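Local atomic coordinates of hypothetical protein RPA1889 (Rhodopseudomonas palustris, PDB entry 2I9C), a protein that is of unknown function but belongs to the DUF2019 family, which is grouped with the tetratricopeptide-repeat-like proteins, and is built entirely of helices and loops. Residues Val21-Asp26 with Met71-Gln76; Ala61-Phe66 with Lys79-Val84; Glu91-Ile96 with Met110-Leu115. All blocks are in the same frame, centred on the assembly; numbering follows the deposited sequence.

Contact 1: Val21-Asp26 with Met71-Gln76. With ACT (acetate ion), chain B.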
loop_
_atom_site.group_PDB
_atom_site.type_symbol
_atom_site.label_atom_id
_atom_site.label_comp_id
_atom_site.label_asym_id
_atom_site.label_seq_id
_atom_site.Cartn_x
_atom_site.Cartn_y
_atom_site.Cartn_z
ATOM N N VAL A 21 -9.250 4.914 -1.282
ATOM C CA VAL A 21 -8.516 5.454 -2.443
ATOM C C VAL A 21 -7.767 4.378 -3.252
ATOM O O VAL A 21 -7.584 4.507 -4.452
ATOM C CB VAL A 21 -7.576 6.703 -2.101
ATOM C CG1 VAL A 21 -8.287 7.692 -1.284
ATOM C CG2 VAL A 21 -6.342 6.269 -1.390
ATOM N N THR A 22 -7.332 3.320 -2.596
ATOM C CA THR A 22 -6.648 2.243 -3.264
ATOM C C THR A 22 -7.615 1.281 -4.005
ATOM O O THR A 22 -7.283 0.740 -5.079
ATOM C CB THR A 22 -5.740 1.603 -2.233
ATOM O OG1 THR A 22 -5.005 2.674 -1.605
ATOM C CG2 THR A 22 -4.777 0.634 -2.858
ATOM N N VAL A 23 -8.822 1.096 -3.462
ATOM C CA VAL A 23 -9.914 0.457 -4.258
ATOM C C VAL A 23 -10.151 1.278 -5.538
ATOM O O VAL A 23 -10.238 0.750 -6.642
ATOM C CB VAL A 23 -11.214 0.379 -3.419
ATOM C CG1 VAL A 23 -12.456 0.181 -4.299
ATOM C CG2 VAL A 23 -11.098 -0.779 -2.394
ATOM N N GLU A 24 -10.275 2.594 -5.387
ATOM C CA GLU A 24 -10.458 3.441 -6.542
ATOM C C GLU A 24 -9.257 3.436 -7.492
ATOM O O GLU A 24 -9.456 3.556 -8.692
ATOM C CB GLU A 24 -10.847 4.849 -6.124
ATOM C CG GLU A 24 -12.260 4.886 -5.491
ATOM C CD GLU A 24 -12.670 6.293 -5.031
ATOM O OE1 GLU A 24 -12.210 7.290 -5.649
ATOM O OE2 GLU A 24 -13.451 6.390 -4.040
ATOM N N GLN A 25 -8.034 3.272 -6.980
ATOM C CA GLN A 25 -6.859 2.978 -7.853
ATOM C C GLN A 25 -7.088 1.763 -8.735
ATOM O O GLN A 25 -6.929 1.823 -9.963
ATOM C CB GLN A 25 -5.563 2.775 -7.056
ATOM C CG GLN A 25 -4.946 4.078 -6.468
ATOM C CD GLN A 25 -3.825 3.740 -5.519
ATOM O OE1 GLN A 25 -3.220 2.694 -5.646
ATOM N NE2 GLN A 25 -3.579 4.580 -4.533
ATOM N N ASP A 26 -7.510 0.676 -8.117
ATOM C CA ASP A 26 -7.817 -0.544 -8.825
ATOM C C ASP A 26 -8.865 -0.259 -9.898
ATOM O O ASP A 26 -8.665 -0.614 -11.048
ATOM C CB ASP A 26 -8.349 -1.605 -7.844
ATOM C CG ASP A 26 -8.338 -2.989 -8.435
ATOM O OD1 ASP A 26 -7.338 -3.316 -9.123
ATOM O OD2 ASP A 26 -9.312 -3.761 -8.200
HETATM N N MSE A 71 -7.182 -6.536 -4.384
HETATM C CA MSE A 71 -5.766 -6.940 -4.486
HETATM C C MSE A 71 -4.863 -5.716 -4.511
HETATM O O MSE A 71 -3.709 -5.760 -4.022
HETATM C CB MSE A 71 -5.522 -7.779 -5.749
HETATM C CG MSE A 71 -4.181 -8.556 -5.725
HETATM SE SE MSE A 71 -4.189 -9.868 -4.156
HETATM C CE MSE A 71 -5.301 -11.339 -4.878
ATOM N N GLN A 72 -5.357 -4.627 -5.083
ATOM C CA GLN A 72 -4.594 -3.388 -5.034
ATOM C C GLN A 72 -4.402 -2.887 -3.590
ATOM O O GLN A 72 -3.331 -2.383 -3.243
ATOM C CB GLN A 72 -5.244 -2.307 -5.927
ATOM C CG GLN A 72 -4.392 -0.971 -6.072
ATOM C CD GLN A 72 -3.147 -1.147 -6.934
ATOM O OE1 GLN A 72 -2.925 -2.216 -7.504
ATOM N NE2 GLN A 72 -2.351 -0.068 -7.068
ATOM N N VAL A 73 -5.457 -2.982 -2.765
ATOM C CA VAL A 73 -5.378 -2.581 -1.363
ATOM C C VAL A 73 -4.314 -3.451 -0.674
ATOM O O VAL A 73 -3.443 -2.930 0.007
ATOM C CB VAL A 73 -6.769 -2.675 -0.646
ATOM C CG1 VAL A 73 -6.683 -2.277 0.827
ATOM C CG2 VAL A 73 -7.756 -1.704 -1.334
ATOM N N ARG A 74 -4.410 -4.765 -0.850
ATOM C CA ARG A 74 -3.486 -5.676 -0.203
ATOM C C ARG A 74 -2.041 -5.392 -0.611
ATOM O O ARG A 74 -1.153 -5.417 0.249
ATOM C CB ARG A 74 -3.848 -7.129 -0.550
ATOM C CG ARG A 74 -5.198 -7.577 0.039
ATOM C CD ARG A 74 -5.381 -9.108 -0.115
ATOM N NE ARG A 74 -6.661 -9.534 0.480
ATOM C CZ ARG A 74 -6.988 -10.780 0.791
ATOM N NH1 ARG A 74 -6.141 -11.774 0.594
ATOM N NH2 ARG A 74 -8.186 -11.045 1.321
ATOM N N LEU A 75 -1.817 -5.197 -1.920
ATOM C CA LEU A 75 -0.486 -4.902 -2.478
ATOM C C LEU A 75 0.115 -3.638 -1.877
ATOM O O LEU A 75 1.249 -3.616 -1.394
ATOM C CB LEU A 75 -0.535 -4.742 -4.022
ATOM C CG LEU A 75 0.763 -4.230 -4.681
ATOM C CD1 LEU A 75 1.862 -5.247 -4.604
ATOM C CD2 LEU A 75 0.437 -3.942 -6.154
ATOM N N GLN A 76 -0.653 -2.569 -1.911
ATOM C CA GLN A 76 -0.160 -1.291 -1.444
ATOM C C GLN A 76 0.086 -1.306 0.060
ATOM O O GLN A 76 1.030 -0.716 0.524
ATOM C CB GLN A 76 -1.104 -0.152 -1.848
ATOM C CG GLN A 76 -1.021 0.170 -3.366
ATOM C CD GLN A 76 0.407 0.300 -3.846
ATOM O OE1 GLN A 76 1.159 1.115 -3.339
ATOM N NE2 GLN A 76 0.787 -0.514 -4.826
HETATM C C ACT B . -3.576 -12.989 -1.414
HETATM O O ACT B . -3.483 -11.855 -0.812
HETATM O OXT ACT B . -4.182 -14.115 -0.982
HETATM C CH3 ACT B . -2.859 -12.915 -2.657
HETATM O O HOH W 1 -8.879 -6.378 -6.760
#
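Thr22 and Val73 bring the backbones of two helical segments to 5.3 Å between their CA atoms, where Val21-Asp26 crosses Met71-Gln76 at an angle of 121° between their N-to-C directions. At this close approach the Thr22 methyl CG2, anti to the backbone N, rests 3.4 Å from Gln72 O and 3.6 Å from Val73 CA. The threonine hydroxyl turns to its own helix and bonds Phe18 O. Gln72 lies across Gln25 at about a right angle. Its chain is bent about CB-CG, which places CD, and NE2 donates to Gln25 OE1 over 3.2 Å in a nearly straight bond, the N-H...O angle being 175°. The acceptor lies in the Gln72 amide plane and the donor in the carbonyl plane of Gln25, although the two amides are turned 74° apart. The contact joins helix 11-30 to helix 71-79 in a buried part of the all-helical array, and helix 34-53 adds Met44 against Thr22, Gln25 and Gln76. Gln72 OE1 accepts from Gln104 NE2, which ties the same amide to helix 104-117. An alanine in place of Gln72 would probably leave both Gln25 OE1 and Gln104 NE2 without their mate and open a gap where CG had packed on Thr22 CG2. Toward the next turn, Asp26 CB touches Gln72 CB at 3.7 Å, and a water bridges Asp26 OD2 to Met71 N. The other flank is apolar: Val23 CG2 meets Val73 CG2 at 3.6 Å, with Tyr68 against both valines.

Contact 2: Ala61-Phe66 with Lys79-Val84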
loop_
_atom_site.group_PDB
_atom_site.type_symbol
_atom_site.label_atom_id
_atom_site.label_comp_id
_atom_site.label_asym_id
_atom_site.label_seq_id
_atom_site.Cartn_x
_atom_site.Cartn_y
_atom_site.Cartn_z
ATOM N N ALA A 61 -0.780 0.449 11.410
ATOM C CA ALA A 61 -2.206 0.289 11.368
ATOM C C ALA A 61 -2.705 -0.245 10.005
ATOM O O ALA A 61 -3.827 -0.764 9.944
ATOM C CB ALA A 61 -2.896 1.637 11.732
ATOM N N LEU A 62 -1.881 -0.143 8.936
ATOM C CA LEU A 62 -2.281 -0.658 7.602
ATOM C C LEU A 62 -2.246 -2.182 7.494
ATOM O O LEU A 62 -2.769 -2.770 6.535
ATOM C CB LEU A 62 -1.393 -0.055 6.480
ATOM C CG LEU A 62 -1.439 1.471 6.391
ATOM C CD1 LEU A 62 -0.285 1.963 5.461
ATOM C CD2 LEU A 62 -2.847 1.912 5.924
ATOM N N LEU A 63 -1.592 -2.823 8.459
ATOM C CA LEU A 63 -1.573 -4.265 8.517
ATOM C C LEU A 63 -3.008 -4.871 8.513
ATOM O O LEU A 63 -3.198 -5.962 7.972
ATOM C CB LEU A 63 -0.755 -4.738 9.737
ATOM C CG LEU A 63 0.785 -4.596 9.782
ATOM C CD1 LEU A 63 1.305 -5.053 11.150
ATOM C CD2 LEU A 63 1.458 -5.480 8.700
ATOM N N SER A 64 -3.995 -4.173 9.098
ATOM C CA SER A 64 -5.423 -4.610 9.085
ATOM C C SER A 64 -5.986 -4.788 7.680
ATOM O O SER A 64 -6.997 -5.466 7.484
ATOM C CB SER A 64 -6.286 -3.559 9.749
ATOM O OG SER A 64 -6.110 -3.596 11.153
ATOM N N LEU A 65 -5.350 -4.155 6.703
ATOM C CA LEU A 65 -5.819 -4.217 5.354
ATOM C C LEU A 65 -5.347 -5.411 4.543
ATOM O O LEU A 65 -5.714 -5.514 3.386
ATOM C CB LEU A 65 -5.407 -2.940 4.633
ATOM C CG LEU A 65 -5.964 -1.645 5.221
ATOM C CD1 LEU A 65 -5.505 -0.468 4.278
ATOM C CD2 LEU A 65 -7.501 -1.641 5.364
ATOM N N PHE A 66 -4.492 -6.274 5.111
ATOM C CA PHE A 66 -3.968 -7.450 4.366
ATOM C C PHE A 66 -5.090 -8.428 4.004
ATOM O O PHE A 66 -4.901 -9.229 3.087
ATOM C CB PHE A 66 -2.934 -8.212 5.195
ATOM C CG PHE A 66 -1.537 -7.581 5.225
ATOM C CD1 PHE A 66 -1.312 -6.271 4.811
ATOM C CD2 PHE A 66 -0.450 -8.311 5.756
ATOM C CE1 PHE A 66 -0.052 -5.709 4.918
ATOM C CE2 PHE A 66 0.858 -7.752 5.811
ATOM C CZ PHE A 66 1.057 -6.459 5.399
ATOM N N LYS A 79 3.304 -3.256 0.528
ATOM C CA LYS A 79 4.455 -2.408 0.138
ATOM C C LYS A 79 4.778 -1.326 1.166
ATOM O O LYS A 79 5.931 -1.074 1.458
ATOM C CB LYS A 79 4.255 -1.772 -1.244
ATOM C CG LYS A 79 4.446 -2.769 -2.370
ATOM C CD LYS A 79 3.952 -2.277 -3.697
ATOM C CE LYS A 79 4.858 -1.257 -4.342
ATOM N NZ LYS A 79 4.131 -0.718 -5.573
ATOM N N LEU A 80 3.760 -0.720 1.735
ATOM C CA LEU A 80 3.953 0.412 2.662
ATOM C C LEU A 80 4.163 -0.016 4.115
ATOM O O LEU A 80 4.358 0.834 4.999
ATOM C CB LEU A 80 2.745 1.392 2.572
ATOM C CG LEU A 80 2.798 2.260 1.295
ATOM C CD1 LEU A 80 1.490 3.025 1.045
ATOM C CD2 LEU A 80 3.930 3.249 1.414
ATOM N N THR A 81 4.110 -1.321 4.384
ATOM C CA THR A 81 4.454 -1.797 5.720
ATOM C C THR A 81 5.765 -2.575 5.773
ATOM O O THR A 81 6.104 -3.135 6.830
ATOM C CB THR A 81 3.312 -2.613 6.375
ATOM O OG1 THR A 81 2.894 -3.681 5.514
ATOM C CG2 THR A 81 2.123 -1.738 6.640
ATOM N N LEU A 82 6.504 -2.643 4.668
ATOM C CA LEU A 82 7.795 -3.367 4.695
ATOM C C LEU A 82 8.750 -2.808 5.758
ATOM O O LEU A 82 9.511 -3.553 6.335
ATOM C CB LEU A 82 8.493 -3.367 3.332
ATOM C CG LEU A 82 7.921 -4.339 2.291
ATOM C CD1 LEU A 82 8.220 -3.802 0.864
ATOM C CD2 LEU A 82 8.553 -5.706 2.494
ATOM N N ALA A 83 8.685 -1.506 6.031
ATOM C CA ALA A 83 9.600 -0.927 7.001
ATOM C C ALA A 83 9.197 -1.275 8.418
ATOM O O ALA A 83 10.057 -1.568 9.236
ATOM C CB ALA A 83 9.708 0.588 6.829
ATOM N N VAL A 84 7.899 -1.244 8.718
ATOM C CA VAL A 84 7.449 -1.434 10.097
ATOM C C VAL A 84 7.212 -2.899 10.448
ATOM O O VAL A 84 7.137 -3.246 11.627
ATOM C CB VAL A 84 6.192 -0.587 10.446
ATOM C CG1 VAL A 84 6.496 0.894 10.324
ATOM C CG2 VAL A 84 4.954 -0.984 9.568
#
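Thr81 points its side chain at the 61-66 segment and divides it between three neighbours. Its methyl CG2 is set against Leu62 CB at 3.9 Å, while OG1 turns to Phe66 and Leu63. With chi1 at 54°, OG1 sits between the backbone N and the carbonyl carbon and comes to the edge of the Phe66 ring, near its plane, 3.3 Å from CZ. The Phe66 and Thr81 side chains run past each other in opposite directions. The hydroxyl itself is bonded to Ala77 O, one turn back in its own chain. Leu63 crosses Thr81 obliquely and lays CD2 3.9 Å from OG1; its CA also lies over one face of the Phe66 ring, offset toward the rim. Here a 3-10 segment that follows helix 34-53 packs on the chain leaving helix 71-79, where Lys79 to Leu82 form a type I beta turn ahead of helix 86-99. Farther out along Leu62, CD1 reaches Leu80 CB at 4.2 Å. Phe18 of helix 11-30 touches both of these leucines, and Ala89 of helix 86-99 packs on Thr81.

Contact 3: Glu91-Ile96 with Met110-Leu115. With ACT (acetate ion), chain B.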
loop_
_atom_site.group_PDB
_atom_site.type_symbol
_atom_site.label_atom_id
_atom_site.label_comp_id
_atom_site.label_asym_id
_atom_site.label_seq_id
_atom_site.Cartn_x
_atom_site.Cartn_y
_atom_site.Cartn_z
ATOM N N GLU A 91 5.671 -11.734 3.636
ATOM C CA GLU A 91 4.725 -12.857 3.551
ATOM C C GLU A 91 3.491 -12.534 2.686
ATOM O O GLU A 91 3.047 -13.364 1.873
ATOM C CB GLU A 91 4.310 -13.282 4.960
ATOM C CG GLU A 91 3.320 -14.476 5.029
ATOM C CD GLU A 91 2.801 -14.786 6.464
ATOM O OE1 GLU A 91 2.372 -13.844 7.198
ATOM O OE2 GLU A 91 2.806 -15.999 6.839
ATOM N N GLN A 92 2.919 -11.353 2.877
ATOM C CA GLN A 92 1.792 -10.921 2.053
ATOM C C GLN A 92 2.219 -10.723 0.592
ATOM O O GLN A 92 1.546 -11.191 -0.299
ATOM C CB GLN A 92 1.122 -9.658 2.607
ATOM C CG GLN A 92 -0.052 -9.111 1.749
ATOM C CD GLN A 92 -1.178 -10.092 1.516
ATOM O OE1 GLN A 92 -1.458 -10.984 2.350
ATOM N NE2 GLN A 92 -1.836 -9.950 0.370
ATOM N N LEU A 93 3.371 -10.123 0.348
ATOM C CA LEU A 93 3.797 -9.964 -1.028
ATOM C C LEU A 93 3.968 -11.314 -1.686
ATOM O O LEU A 93 3.663 -11.451 -2.859
ATOM C CB LEU A 93 5.088 -9.142 -1.113
ATOM C CG LEU A 93 5.037 -7.663 -0.725
ATOM C CD1 LEU A 93 6.460 -7.079 -0.759
ATOM C CD2 LEU A 93 4.109 -6.892 -1.718
ATOM N N GLU A 94 4.497 -12.294 -0.935
ATOM C CA GLU A 94 4.714 -13.640 -1.433
ATOM C C GLU A 94 3.391 -14.296 -1.792
ATOM O O GLU A 94 3.319 -14.929 -2.816
ATOM C CB GLU A 94 5.519 -14.484 -0.439
ATOM C CG GLU A 94 7.019 -14.051 -0.417
ATOM C CD GLU A 94 7.878 -14.710 0.660
ATOM O OE1 GLU A 94 7.353 -15.220 1.690
ATOM O OE2 GLU A 94 9.113 -14.671 0.477
ATOM N N ALA A 95 2.372 -14.149 -0.944
ATOM C CA ALA A 95 0.970 -14.604 -1.237
ATOM C C ALA A 95 0.365 -13.963 -2.492
ATOM O O ALA A 95 -0.313 -14.638 -3.262
ATOM C CB ALA A 95 0.064 -14.354 -0.035
ATOM N N ILE A 96 0.559 -12.650 -2.660
ATOM C CA ILE A 96 0.159 -11.970 -3.900
ATOM C C ILE A 96 0.862 -12.568 -5.138
ATOM O O ILE A 96 0.194 -12.942 -6.107
ATOM C CB ILE A 96 0.323 -10.410 -3.795
ATOM C CG1 ILE A 96 -0.520 -9.896 -2.612
ATOM C CG2 ILE A 96 -0.069 -9.703 -5.166
ATOM C CD1 ILE A 96 -0.291 -8.364 -2.337
HETATM N N MSE A 110 8.373 -7.949 -8.544
HETATM C CA MSE A 110 9.437 -6.950 -8.698
HETATM C C MSE A 110 9.895 -6.356 -7.340
HETATM O O MSE A 110 11.109 -6.193 -7.103
HETATM C CB MSE A 110 9.020 -5.860 -9.696
HETATM C CG MSE A 110 10.097 -4.790 -10.017
HETATM SE SE MSE A 110 11.414 -5.211 -11.482
HETATM C CE MSE A 110 12.773 -6.120 -10.438
ATOM N N CYS A 111 8.935 -6.063 -6.452
ATOM C CA CYS A 111 9.237 -5.605 -5.099
ATOM C C CYS A 111 10.143 -6.588 -4.362
ATOM O O CYS A 111 11.132 -6.187 -3.756
ATOM C CB CYS A 111 7.969 -5.397 -4.274
ATOM S SG CYS A 111 8.312 -4.480 -2.798
ATOM N N LEU A 112 9.782 -7.863 -4.419
ATOM C CA LEU A 112 10.547 -8.902 -3.775
ATOM C C LEU A 112 11.953 -9.082 -4.426
ATOM O O LEU A 112 12.950 -9.276 -3.721
ATOM C CB LEU A 112 9.737 -10.198 -3.774
ATOM C CG LEU A 112 8.535 -10.264 -2.847
ATOM C CD1 LEU A 112 7.781 -11.587 -3.122
ATOM C CD2 LEU A 112 8.915 -10.099 -1.362
ATOM N N ASP A 113 12.038 -8.968 -5.744
ATOM C CA ASP A 113 13.356 -8.974 -6.448
ATOM C C ASP A 113 14.262 -7.842 -5.936
ATOM O O ASP A 113 15.410 -8.070 -5.586
ATOM C CB ASP A 113 13.171 -8.882 -7.978
ATOM C CG ASP A 113 12.521 -10.142 -8.568
ATOM O OD1 ASP A 113 12.529 -11.189 -7.877
ATOM O OD2 ASP A 113 11.980 -10.095 -9.702
ATOM N N LEU A 114 13.710 -6.634 -5.834
ATOM C CA LEU A 114 14.454 -5.487 -5.347
ATOM C C LEU A 114 14.882 -5.708 -3.896
ATOM O O LEU A 114 15.994 -5.392 -3.527
ATOM C CB LEU A 114 13.602 -4.210 -5.476
ATOM C CG LEU A 114 13.318 -3.707 -6.902
ATOM C CD1 LEU A 114 12.134 -2.724 -6.933
ATOM C CD2 LEU A 114 14.593 -3.061 -7.378
ATOM N N LEU A 115 13.977 -6.256 -3.085
ATOM C CA LEU A 115 14.282 -6.578 -1.687
ATOM C C LEU A 115 15.416 -7.591 -1.549
ATOM O O LEU A 115 16.240 -7.486 -0.654
ATOM C CB LEU A 115 13.024 -7.140 -1.001
ATOM C CG LEU A 115 12.020 -6.092 -0.578
ATOM C CD1 LEU A 115 10.731 -6.735 -0.090
ATOM C CD2 LEU A 115 12.642 -5.184 0.495
HETATM C C ACT B . -3.576 -12.989 -1.414
HETATM O O ACT B . -3.483 -11.855 -0.812
HETATM O OXT ACT B . -4.182 -14.115 -0.982
HETATM C CH3 ACT B . -2.859 -12.915 -2.657
#
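Leu93 meets Leu112 where the backbones of their helices are nearest, 7.4 Å between the CA atoms, and the two side chains slide past each other in opposite directions. From its start, CB of Leu93 lies 4.0 Å from both CG and CD2 of Leu112. CG is anti to the carbonyl carbon (chi1 -67°), and beyond it CD1 carries the rest of the contact. This one methyl touches Cys111 SG, in the conformer described, at 3.8 Å and Leu112 CD2 at 3.9 Å, and lies more loosely against Leu115 CD1 at 4.3 Å. Two adjacent residues of the partner helix and a third one turn further on thus gather round the tip of one leucine, and Leu75 and Ala78 of helix 71-79 also touch Leu93. The helices 86-99 and 104-117 follow one another in the chain and pack as a helical hairpin, their segments running at 134° with axes 10.3 Å apart, an interface made through apolar side chains. The second methyl of Leu112, CD1, turns to Glu94 and meets its CG at 3.7 Å. There the two side chains cross at about a right angle; the aliphatic part of the glutamate packs on the leucine methyl, and its carboxylate goes on to a salt bridge with Arg90. On the side of helix 86-99 toward helix 71-79, Gln92 NE2 donates to an oxygen of an acetate ion, probably from the crystallisation liquor, which also accepts from Arg74 NH1.

In the fold
From the N terminus, helix 11-30 enters first, and contact 1 closes a loop of 44 residues, including helix 34-53, by bringing helix 71-79 against it. Contact 2 closes the 12-residue span holding most of helix 71-79 and crosses contact 1, since its segment 61-66 lies inside that loop and its partner 79-84 comes after it; the two touch through Arg74 and Val73 near Leu65 and Phe66. Contact 3 comes after both in series, closing the short connection between helix 86-99 and helix 104-117. Leu82 packs on Cys111 and Leu115, joining contact 2 to contact 3, while Leu75 against Ile96 ties contacts 1 and 3. Helix 71-79 therefore stands between the N-terminal helices and the C-terminal pair.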